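Local coordinates for protein UL37 (Suid herpesvirus 1, PDB 5J2Z) that is the N-terminal half of a herpesvirus tegument protein that probably helps guide retrograde axonal transport and so promotes neuroinvasion, at residues 128-133 / 166-171. The protein carries 5 engineered substitutions. Residues are numbered along the deposited sequence; the frame is centred on the assembly and turned at random.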
loop_
_atom_site.group_PDB
_atom_site.type_symbol
_atom_site.label_atom_id
_atom_site.label_comp_id
_atom_site.label_asym_id
_atom_site.label_seq_id
_atom_site.Cartn_x
_atom_site.Cartn_y
_atom_site.Cartn_z
ATOM N N SER A 128 -14.278 0.170 -17.297
ATOM C CA SER A 128 -13.655 1.234 -18.083
ATOM C C SER A 128 -13.378 2.470 -17.234
ATOM O O SER A 128 -12.289 3.054 -17.303
ATOM C CB SER A 128 -14.556 1.605 -19.269
ATOM O OG SER A 128 -14.481 0.617 -20.273
ATOM N N GLU A 129 -14.375 2.920 -16.471
ATOM C CA GLU A 129 -14.143 4.013 -15.535
ATOM C C GLU A 129 -13.026 3.664 -14.548
ATOM O O GLU A 129 -12.161 4.493 -14.252
ATOM C CB GLU A 129 -15.443 4.332 -14.805
ATOM C CG GLU A 129 -16.565 4.724 -15.743
ATOM C CD GLU A 129 -17.899 4.878 -15.044
ATOM O OE1 GLU A 129 -18.031 4.440 -13.883
ATOM O OE2 GLU A 129 -18.828 5.424 -15.663
ATOM N N TRP A 130 -13.019 2.429 -14.048
ATOM C CA TRP A 130 -12.025 2.021 -13.053
ATOM C C TRP A 130 -10.614 2.056 -13.634
ATOM O O TRP A 130 -9.696 2.642 -13.043
ATOM C CB TRP A 130 -12.360 0.621 -12.543
ATOM C CG TRP A 130 -11.656 0.241 -11.273
ATOM C CD1 TRP A 130 -12.114 0.405 -9.998
ATOM C CD2 TRP A 130 -10.375 -0.393 -11.159
ATOM N NE1 TRP A 130 -11.193 -0.063 -9.104
ATOM C CE2 TRP A 130 -10.117 -0.565 -9.787
ATOM C CE3 TRP A 130 -9.420 -0.829 -12.086
ATOM C CZ2 TRP A 130 -8.949 -1.160 -9.313
ATOM C CZ3 TRP A 130 -8.252 -1.413 -11.614
ATOM C CH2 TRP A 130 -8.027 -1.571 -10.241
ATOM N N CYS A 131 -10.421 1.411 -14.788
ATOM C CA CYS A 131 -9.143 1.497 -15.491
ATOM C C CYS A 131 -8.732 2.948 -15.715
ATOM O O CYS A 131 -7.549 3.297 -15.628
ATOM C CB CYS A 131 -9.233 0.749 -16.820
ATOM S SG CYS A 131 -9.353 -1.026 -16.622
ATOM N N ALA A 132 -9.694 3.812 -16.016
ATOM C CA ALA A 132 -9.361 5.216 -16.171
ATOM C C ALA A 132 -8.878 5.791 -14.847
ATOM O O ALA A 132 -7.908 6.558 -14.811
ATOM C CB ALA A 132 -10.570 5.981 -16.707
ATOM N N ALA A 133 -9.542 5.433 -13.742
ATOM C CA ALA A 133 -9.090 5.904 -12.438
ATOM C C ALA A 133 -7.703 5.355 -12.126
ATOM O O ALA A 133 -6.829 6.094 -11.664
ATOM C CB ALA A 133 -10.097 5.514 -11.351
ATOM N N PRO A 166 -17.922 4.666 -4.243
ATOM C CA PRO A 166 -19.178 3.890 -4.351
ATOM C C PRO A 166 -19.538 3.447 -5.764
ATOM O O PRO A 166 -20.091 2.351 -5.936
ATOM C CB PRO A 166 -20.234 4.856 -3.783
ATOM C CG PRO A 166 -19.456 5.757 -2.869
ATOM C CD PRO A 166 -18.104 5.918 -3.499
ATOM N N ARG A 167 -19.254 4.271 -6.779
ATOM C CA ARG A 167 -19.484 3.863 -8.165
ATOM C C ARG A 167 -18.923 2.472 -8.464
ATOM O O ARG A 167 -19.510 1.719 -9.259
ATOM C CB ARG A 167 -18.862 4.896 -9.108
ATOM C CG ARG A 167 -18.910 4.536 -10.580
ATOM C CD ARG A 167 -20.316 4.643 -11.101
ATOM N NE ARG A 167 -20.358 4.586 -12.554
ATOM C CZ ARG A 167 -21.481 4.583 -13.269
ATOM N NH1 ARG A 167 -22.658 4.640 -12.662
ATOM N NH2 ARG A 167 -21.426 4.526 -14.592
ATOM N N PHE A 168 -17.789 2.113 -7.848
ATOM C CA PHE A 168 -17.130 0.831 -8.073
ATOM C C PHE A 168 -17.388 -0.182 -6.946
ATOM O O PHE A 168 -16.663 -1.169 -6.832
ATOM C CB PHE A 168 -15.629 1.049 -8.256
ATOM C CG PHE A 168 -15.286 2.095 -9.276
ATOM C CD1 PHE A 168 -15.845 2.063 -10.532
ATOM C CD2 PHE A 168 -14.382 3.116 -8.975
ATOM C CE1 PHE A 168 -15.524 3.033 -11.475
ATOM C CE2 PHE A 168 -14.056 4.094 -9.914
ATOM C CZ PHE A 168 -14.623 4.049 -11.162
ATOM N N ALA A 169 -18.413 0.033 -6.122
ATOM C CA ALA A 169 -18.712 -0.901 -5.037
ATOM C C ALA A 169 -18.806 -2.346 -5.517
ATOM O O ALA A 169 -18.313 -3.259 -4.847
ATOM C CB ALA A 169 -20.016 -0.509 -4.336
ATOM N N THR A 170 -19.478 -2.587 -6.641
ATOM C CA THR A 170 -19.681 -3.957 -7.101
ATOM C C THR A 170 -18.444 -4.569 -7.747
ATOM O O THR A 170 -18.480 -5.750 -8.092
ATOM C CB THR A 170 -20.824 -4.020 -8.106
ATOM O OG1 THR A 170 -20.433 -3.307 -9.284
ATOM C CG2 THR A 170 -22.099 -3.417 -7.518
ATOM N N LEU A 171 -17.369 -3.802 -7.941
ATOM C CA LEU A 171 -16.096 -4.346 -8.397
ATOM C C LEU A 171 -15.172 -4.712 -7.242
ATOM O O LEU A 171 -14.222 -5.474 -7.441
ATOM C CB LEU A 171 -15.384 -3.341 -9.308
ATOM C CG LEU A 171 -16.173 -2.787 -10.501
ATOM C CD1 LEU A 171 -15.297 -1.877 -11.370
ATOM C CD2 LEU A 171 -16.767 -3.921 -11.323
#
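F168 lays one ring face against the indole edge of W130, with W130 CD1 3.7 Å from F168 CG. This is a T-shaped (edge-to-face) stack, with the planes at 79°. It packs the loop before helix 175-188 onto helix 120-137, in the all-helical N-terminal half of UL37. W130 CB adds a CH-pi contact over the same face, 4.3 Å from the centroid of the F168 ring. W130 CG lies anti to the backbone N (chi1 -164°), which turns the CD1 edge of the indole toward the F168 face. W130 NE1 bonds to L163 O. L171 CD1 closes in on W130 CB at 4.0 Å. The side chain of W130 lies about 7 Å from that of H82, a calcium ligand.

The F168 ring edge meets E129 CB, at 3.6 Å from F168 CE1. Beyond this apolar patch, E129 reaches out with an extended chain to a side-on salt bridge with R167. The carboxylate and guanidinium are nearly coplanar, and two bonds limit their rotation. R167 NH2 gives E129 OE2 a 3.0 Å bond, bent to 149°. The NE bond is almost straight: R167 NE lies 2.7 Å from E129 OE1, on its syn lone pair.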